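Local structure of Anapc5 protein (Xenopus laevis, 5BPZ) at residues 61-64 against 65-68; 85-88 against 89-93; 128-131 against 132-136. The protein is a subunit of the anaphase-promoting complex (APC/C), the cell-cycle ubiquitin ligase, and probably serves as part of its scaffold through an all-helical N-terminal domain. All coordinates share one frame; numbering follows the deposited sequence.

Contact 1: 61-64 against 65-68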
loop_
_atom_site.group_PDB
_atom_site.type_symbol
_atom_site.label_atom_id
_atom_site.label_comp_id
_atom_site.label_asym_id
_atom_site.label_seq_id
_atom_site.Cartn_x
_atom_site.Cartn_y
_atom_site.Cartn_z
ATOM N N GLN A 61 -10.022 -11.500 -3.969
ATOM C CA GLN A 61 -9.199 -11.570 -5.176
ATOM C C GLN A 61 -7.773 -11.036 -4.939
ATOM O O GLN A 61 -6.827 -11.517 -5.566
ATOM C CB GLN A 61 -9.907 -10.811 -6.321
ATOM C CG GLN A 61 -9.293 -10.991 -7.713
ATOM C CD GLN A 61 -10.221 -10.582 -8.833
ATOM O OE1 GLN A 61 -10.839 -9.511 -8.815
ATOM N NE2 GLN A 61 -10.324 -11.425 -9.852
ATOM N N ILE A 62 -7.629 -10.079 -4.002
ATOM C CA ILE A 62 -6.381 -9.391 -3.670
ATOM C C ILE A 62 -5.478 -10.166 -2.690
ATOM O O ILE A 62 -4.276 -9.893 -2.666
ATOM C CB ILE A 62 -6.739 -7.943 -3.179
ATOM C CG1 ILE A 62 -6.262 -6.882 -4.188
ATOM C CG2 ILE A 62 -6.296 -7.610 -1.741
ATOM C CD1 ILE A 62 -6.931 -6.966 -5.588
ATOM N N LEU A 63 -6.026 -11.151 -1.940
ATOM C CA LEU A 63 -5.298 -11.934 -0.928
ATOM C C LEU A 63 -3.883 -12.435 -1.345
ATOM O O LEU A 63 -2.985 -12.256 -0.518
ATOM C CB LEU A 63 -6.135 -13.100 -0.371
ATOM C CG LEU A 63 -7.361 -12.709 0.482
ATOM C CD1 LEU A 63 -7.955 -13.919 1.162
ATOM C CD2 LEU A 63 -7.020 -11.634 1.527
ATOM N N PRO A 64 -3.609 -12.986 -2.572
ATOM C CA PRO A 64 -2.222 -13.394 -2.907
ATOM C C PRO A 64 -1.151 -12.288 -2.844
ATOM O O PRO A 64 0.023 -12.611 -2.709
ATOM C CB PRO A 64 -2.353 -13.952 -4.329
ATOM C CG PRO A 64 -3.783 -14.345 -4.451
ATOM C CD PRO A 64 -4.522 -13.300 -3.692
ATOM N N LEU A 65 -1.546 -11.004 -2.952
ATOM C CA LEU A 65 -0.644 -9.851 -2.872
ATOM C C LEU A 65 -0.122 -9.641 -1.439
ATOM O O LEU A 65 0.991 -9.148 -1.251
ATOM C CB LEU A 65 -1.330 -8.570 -3.361
ATOM C CG LEU A 65 -1.688 -8.487 -4.851
ATOM C CD1 LEU A 65 -2.443 -7.200 -5.157
ATOM C CD2 LEU A 65 -0.440 -8.591 -5.752
ATOM N N LEU A 66 -0.938 -10.017 -0.443
ATOM C CA LEU A 66 -0.648 -9.889 0.981
ATOM C C LEU A 66 0.251 -11.031 1.446
ATOM O O LEU A 66 1.047 -10.865 2.371
ATOM C CB LEU A 66 -1.977 -9.930 1.760
ATOM C CG LEU A 66 -2.762 -8.624 1.948
ATOM C CD1 LEU A 66 -3.329 -8.081 0.634
ATOM C CD2 LEU A 66 -3.921 -8.851 2.875
ATOM N N GLN A 67 0.120 -12.185 0.788
ATOM C CA GLN A 67 0.823 -13.427 1.097
ATOM C C GLN A 67 2.085 -13.686 0.254
ATOM O O GLN A 67 2.979 -14.404 0.703
ATOM C CB GLN A 67 -0.158 -14.611 0.968
ATOM C CG GLN A 67 -1.354 -14.519 1.919
ATOM C CD GLN A 67 -2.430 -15.526 1.601
ATOM O OE1 GLN A 67 -3.429 -15.214 0.942
ATOM N NE2 GLN A 67 -2.267 -16.750 2.089
ATOM N N GLY A 68 2.132 -13.126 -0.949
ATOM C CA GLY A 68 3.217 -13.345 -1.899
ATOM C C GLY A 68 4.505 -12.579 -1.658
ATOM O O GLY A 68 4.615 -11.823 -0.686
#
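Leu65 and Leu66 meet Ile62 through different second torsions. Both leucines carry CG beside the backbone N, opposite the carbonyl carbon. In Leu65 the next bond is extended (chi2 176°), and CD1 comes to 4.0 Å from Ile62 CG1. In Leu66 it is turned (chi2 68°), and CD1 lies 3.8 Å from Ile62 CG2. Ile62 therefore meets one leucine with each of its two branches, and it lies aslant to both. Its own chi1, -112°, is far from any staggered value. Leu63 joins more loosely: its CD2 is 4.4 Å from Leu66 CD2.

This is the C-terminal end of helix 52-67, and a proline sits inside it. Pro64 has no N-H to give to the preceding turn, and the helix is kinked there. The bonds that follow are partly of the i to i-3 kind. Leu65 N donates to Ile62 O at 3.0 Å, and Leu66 N donates to Leu63 O at 3.0 Å. Gln67 N adds a weak i to i-4 bond to the same Leu63 O, and Gly68 N makes a shorter one to Pro64 O at 2.8 Å. Gly68 is also where the chain leaves helical geometry.

Helix 32-46 lies against the Ile62 and Leu65 side through Leu40. Tyr33 OH is hydrogen-bonded to Leu65 O. Leu63 and Leu66 face helix 129-142, where both touch Val130.

Contact 2: 85-88 against 89-93; sequences PNVS and SSVHI
Val87 and Val91 stand one turn apart on helix 85-99, and their CG2 methyls face each other at 4.4 Å. The touch between the two side chains is loose. A closer approach is made to the backbone: Val91 CG2 lies 3.2 Å from Val87 O. Val91 has CG1 opposite its backbone N (chi1 167°), which puts CG2 beside that N and near the carbonyl it bonds. The bond itself, Val91 N to Val87 O, is 2.8 Å long and runs nearly along the C=O axis.

Ser88 is turned the other way, back toward the start of the helix. Its OG sits between the backbone N and the carbonyl carbon (chi1 61°). From there it donates to Pro85 O at 2.9 Å, approaching from above the carbonyl plane. The hydroxyl of this buried serine thus has a backbone acceptor three residues back. The carbonyl of Ser88 points onward and takes the N-H of His92 at 3.1 Å. CB of His92 lies against the same oxygen, while its ring leads away from this turn.

Ser90 lays its CB against Val87 O at 3.5 Å.

These are successive turns near the N-terminal end of the helix, with its two valines on a buried face. Val87 and Val91 reach helix 73-83 at Val80 and Ile77, respectively. They also reach helix 32-46, at Leu40 and Val39. On another side, the His92 ring meets Phe160 of helix 146-164.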
loop_
_atom_site.group_PDB
_atom_site.type_symbol
_atom_site.label_atom_id
_atom_site.label_comp_id
_atom_site.label_asym_id
_atom_site.label_seq_id
_atom_site.Cartn_x
_atom_site.Cartn_y
_atom_site.Cartn_z
ATOM N N PRO A 85 -9.794 -1.338 -12.017
ATOM C CA PRO A 85 -9.267 -0.281 -12.910
ATOM C C PRO A 85 -9.311 1.147 -12.359
ATOM O O PRO A 85 -8.427 1.940 -12.685
ATOM C CB PRO A 85 -10.108 -0.429 -14.179
ATOM C CG PRO A 85 -10.664 -1.806 -14.121
ATOM C CD PRO A 85 -10.887 -2.086 -12.673
ATOM N N ASN A 86 -10.305 1.452 -11.496
ATOM C CA ASN A 86 -10.482 2.755 -10.846
ATOM C C ASN A 86 -9.307 3.076 -9.907
ATOM O O ASN A 86 -8.566 4.035 -10.157
ATOM C CB ASN A 86 -11.793 2.810 -10.028
ATOM C CG ASN A 86 -13.053 2.312 -10.704
ATOM O OD1 ASN A 86 -13.495 2.840 -11.730
ATOM N ND2 ASN A 86 -13.723 1.359 -10.069
ATOM N N VAL A 87 -9.120 2.239 -8.863
ATOM C CA VAL A 87 -8.150 2.440 -7.785
ATOM C C VAL A 87 -6.683 2.328 -8.228
ATOM O O VAL A 87 -5.848 2.873 -7.525
ATOM C CB VAL A 87 -8.414 1.587 -6.498
ATOM C CG1 VAL A 87 -9.864 1.671 -6.041
ATOM C CG2 VAL A 87 -7.971 0.145 -6.647
ATOM N N SER A 88 -6.356 1.647 -9.344
ATOM C CA SER A 88 -4.960 1.512 -9.808
ATOM C C SER A 88 -4.216 2.853 -9.880
ATOM O O SER A 88 -3.110 2.966 -9.339
ATOM C CB SER A 88 -4.892 0.790 -11.149
ATOM O OG SER A 88 -5.601 1.508 -12.145
ATOM N N SER A 89 -4.860 3.881 -10.483
ATOM C CA SER A 89 -4.304 5.226 -10.612
ATOM C C SER A 89 -4.217 5.904 -9.263
ATOM O O SER A 89 -3.214 6.552 -8.979
ATOM C CB SER A 89 -5.135 6.071 -11.577
ATOM O OG SER A 89 -5.023 5.597 -12.909
ATOM N N SER A 90 -5.260 5.759 -8.431
ATOM C CA SER A 90 -5.334 6.358 -7.102
ATOM C C SER A 90 -4.227 5.826 -6.209
ATOM O O SER A 90 -3.666 6.581 -5.416
ATOM C CB SER A 90 -6.695 6.094 -6.468
ATOM O OG SER A 90 -7.739 6.584 -7.291
ATOM N N VAL A 91 -3.923 4.529 -6.335
ATOM C CA VAL A 91 -2.860 3.845 -5.600
ATOM C C VAL A 91 -1.521 4.436 -6.056
ATOM O O VAL A 91 -0.727 4.868 -5.217
ATOM C CB VAL A 91 -2.922 2.305 -5.806
ATOM C CG1 VAL A 91 -1.655 1.616 -5.308
ATOM C CG2 VAL A 91 -4.148 1.713 -5.129
ATOM N N HIS A 92 -1.309 4.485 -7.389
ATOM C CA HIS A 92 -0.100 5.002 -8.028
ATOM C C HIS A 92 0.227 6.449 -7.619
ATOM O O HIS A 92 1.362 6.721 -7.215
ATOM C CB HIS A 92 -0.183 4.836 -9.557
ATOM C CG HIS A 92 1.024 5.336 -10.282
ATOM N ND1 HIS A 92 2.216 4.638 -10.268
ATOM C CD2 HIS A 92 1.193 6.477 -10.992
ATOM C CE1 HIS A 92 3.062 5.362 -10.982
ATOM N NE2 HIS A 92 2.497 6.481 -11.428
ATOM N N ILE A 93 -0.775 7.353 -7.680
ATOM C CA ILE A 93 -0.627 8.775 -7.333
ATOM C C ILE A 93 -0.432 8.968 -5.820
ATOM O O ILE A 93 0.264 9.901 -5.423
ATOM C CB ILE A 93 -1.784 9.671 -7.917
ATOM C CG1 ILE A 93 -2.003 9.465 -9.447
ATOM C CG2 ILE A 93 -1.615 11.163 -7.582
ATOM C CD1 ILE A 93 -0.888 9.956 -10.419
#

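Contact 3: 128-131 against 132-136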
loop_
_atom_site.group_PDB
_atom_site.type_symbol
_atom_site.label_atom_id
_atom_site.label_comp_id
_atom_site.label_asym_id
_atom_site.label_seq_id
_atom_site.Cartn_x
_atom_site.Cartn_y
_atom_site.Cartn_z
ATOM N N SER A 128 -9.030 -12.089 10.136
ATOM C CA SER A 128 -8.909 -11.932 8.678
ATOM C C SER A 128 -7.469 -11.869 8.201
ATOM O O SER A 128 -6.591 -11.472 8.960
ATOM C CB SER A 128 -9.632 -10.668 8.225
ATOM O OG SER A 128 -11.035 -10.813 8.368
ATOM N N VAL A 129 -7.236 -12.239 6.931
ATOM C CA VAL A 129 -5.915 -12.177 6.301
ATOM C C VAL A 129 -5.525 -10.686 6.186
ATOM O O VAL A 129 -4.380 -10.331 6.489
ATOM C CB VAL A 129 -5.866 -12.928 4.940
ATOM C CG1 VAL A 129 -4.477 -12.853 4.309
ATOM C CG2 VAL A 129 -6.296 -14.383 5.094
ATOM N N VAL A 130 -6.508 -9.818 5.818
ATOM C CA VAL A 130 -6.342 -8.359 5.703
ATOM C C VAL A 130 -6.090 -7.783 7.097
ATOM O O VAL A 130 -5.134 -7.034 7.275
ATOM C CB VAL A 130 -7.533 -7.666 4.971
ATOM C CG1 VAL A 130 -7.439 -6.142 5.055
ATOM C CG2 VAL A 130 -7.619 -8.113 3.517
ATOM N N GLY A 131 -6.922 -8.181 8.061
ATOM C CA GLY A 131 -6.835 -7.777 9.461
ATOM C C GLY A 131 -5.499 -8.096 10.093
ATOM O O GLY A 131 -4.897 -7.227 10.725
ATOM N N LEU A 132 -5.007 -9.330 9.882
ATOM C CA LEU A 132 -3.705 -9.780 10.382
ATOM C C LEU A 132 -2.573 -9.045 9.683
ATOM O O LEU A 132 -1.589 -8.696 10.337
ATOM C CB LEU A 132 -3.531 -11.301 10.260
ATOM C CG LEU A 132 -4.243 -12.128 11.321
ATOM C CD1 LEU A 132 -4.557 -13.519 10.808
ATOM C CD2 LEU A 132 -3.437 -12.191 12.619
ATOM N N PHE A 133 -2.737 -8.759 8.375
ATOM C CA PHE A 133 -1.763 -8.014 7.577
ATOM C C PHE A 133 -1.657 -6.562 8.062
ATOM O O PHE A 133 -0.546 -6.051 8.190
ATOM C CB PHE A 133 -2.101 -8.074 6.072
ATOM C CG PHE A 133 -1.065 -7.442 5.165
ATOM C CD1 PHE A 133 0.073 -8.145 4.786
ATOM C CD2 PHE A 133 -1.219 -6.138 4.706
ATOM C CE1 PHE A 133 1.042 -7.554 3.968
ATOM C CE2 PHE A 133 -0.249 -5.547 3.888
ATOM C CZ PHE A 133 0.872 -6.260 3.523
ATOM N N LEU A 134 -2.806 -5.905 8.323
ATOM C CA LEU A 134 -2.854 -4.523 8.806
ATOM C C LEU A 134 -2.188 -4.441 10.171
ATOM O O LEU A 134 -1.325 -3.591 10.375
ATOM C CB LEU A 134 -4.301 -3.996 8.870
ATOM C CG LEU A 134 -4.987 -3.666 7.533
ATOM C CD1 LEU A 134 -6.473 -3.537 7.715
ATOM C CD2 LEU A 134 -4.447 -2.378 6.918
ATOM N N ARG A 135 -2.526 -5.393 11.065
ATOM C CA ARG A 135 -1.983 -5.546 12.410
ATOM C C ARG A 135 -0.458 -5.736 12.371
ATOM O O ARG A 135 0.266 -4.936 12.964
ATOM C CB ARG A 135 -2.666 -6.736 13.114
ATOM C CG ARG A 135 -2.323 -6.831 14.592
ATOM C CD ARG A 135 -2.600 -8.194 15.191
ATOM N NE ARG A 135 -1.803 -8.394 16.403
ATOM C CZ ARG A 135 -2.167 -8.001 17.620
ATOM N NH1 ARG A 135 -3.331 -7.389 17.808
ATOM N NH2 ARG A 135 -1.369 -8.214 18.659
ATOM N N HIS A 136 0.023 -6.774 11.657
ATOM C CA HIS A 136 1.450 -7.083 11.542
ATOM C C HIS A 136 2.266 -5.986 10.866
ATOM O O HIS A 136 3.438 -5.836 11.218
ATOM C CB HIS A 136 1.695 -8.447 10.875
ATOM C CG HIS A 136 1.223 -9.606 11.705
ATOM N ND1 HIS A 136 0.382 -10.572 11.183
ATOM C CD2 HIS A 136 1.479 -9.905 13.001
ATOM C CE1 HIS A 136 0.162 -11.430 12.167
ATOM N NE2 HIS A 136 0.797 -11.067 13.282
#
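Leu132 N donates to Ser128 O at 2.8 Å, the first of four i to i-4 bonds that join 128-131 to 132-136. Phe133 N follows on Val129 O at 3.0 Å. Leu134 N bonds Val130 O at 2.8 Å with the donor almost in line with the carbonyl. Arg135 N donates to Gly131 O at 3.0 Å. In the other three of these bonds the donor is tilted by about 30° from the carbonyl plane. The four carbonyls of 128-131 are thus all engaged, and His136 N continues the series on Leu132 O.

This is the opening of helix 129-142. Ser128 holds the N-cap position, but its hydroxyl does not cap the helix. The Ser128 carbonyl accepts from Leu132 N, and CD1 of Leu132 lies 3.4 Å from Ser128 O.

Val130 and Leu134 run alongside each other in one direction, with Val130 CG1 3.8 Å from Leu134 CD1. Phe133 has CG opposite its backbone N (chi1 -174°). Its CB rests on Val129 O at 3.2 Å, and the ring swings off the turn. There it packs on Val37 and Leu38 of helix 32-46 and on Leu66 of helix 52-67. Leu134 also meets Leu38.

Overall arrangement
The three contacts come in series along the chain, on helices 52-67, 85-99 and 129-142 of one all-helical domain. Contacts 1 and 3 have centres about 11 Å apart and touch directly. Leu66 CD2 lies 3.8 Å from Val130 CA, and Leu63 CD2 lies 3.8 Å from Val129 CB. Contact 2 is about 17 Å from contact 1, centre to centre, without touching it. Its centre is about 22 Å from that of contact 3, on the opposite side of the chain's centre. Helix 32-46 packs on all three sites, with Leu40 shared by contacts 1 and 2. The three sites are thus joined through one helix, consistent with a compact helical domain.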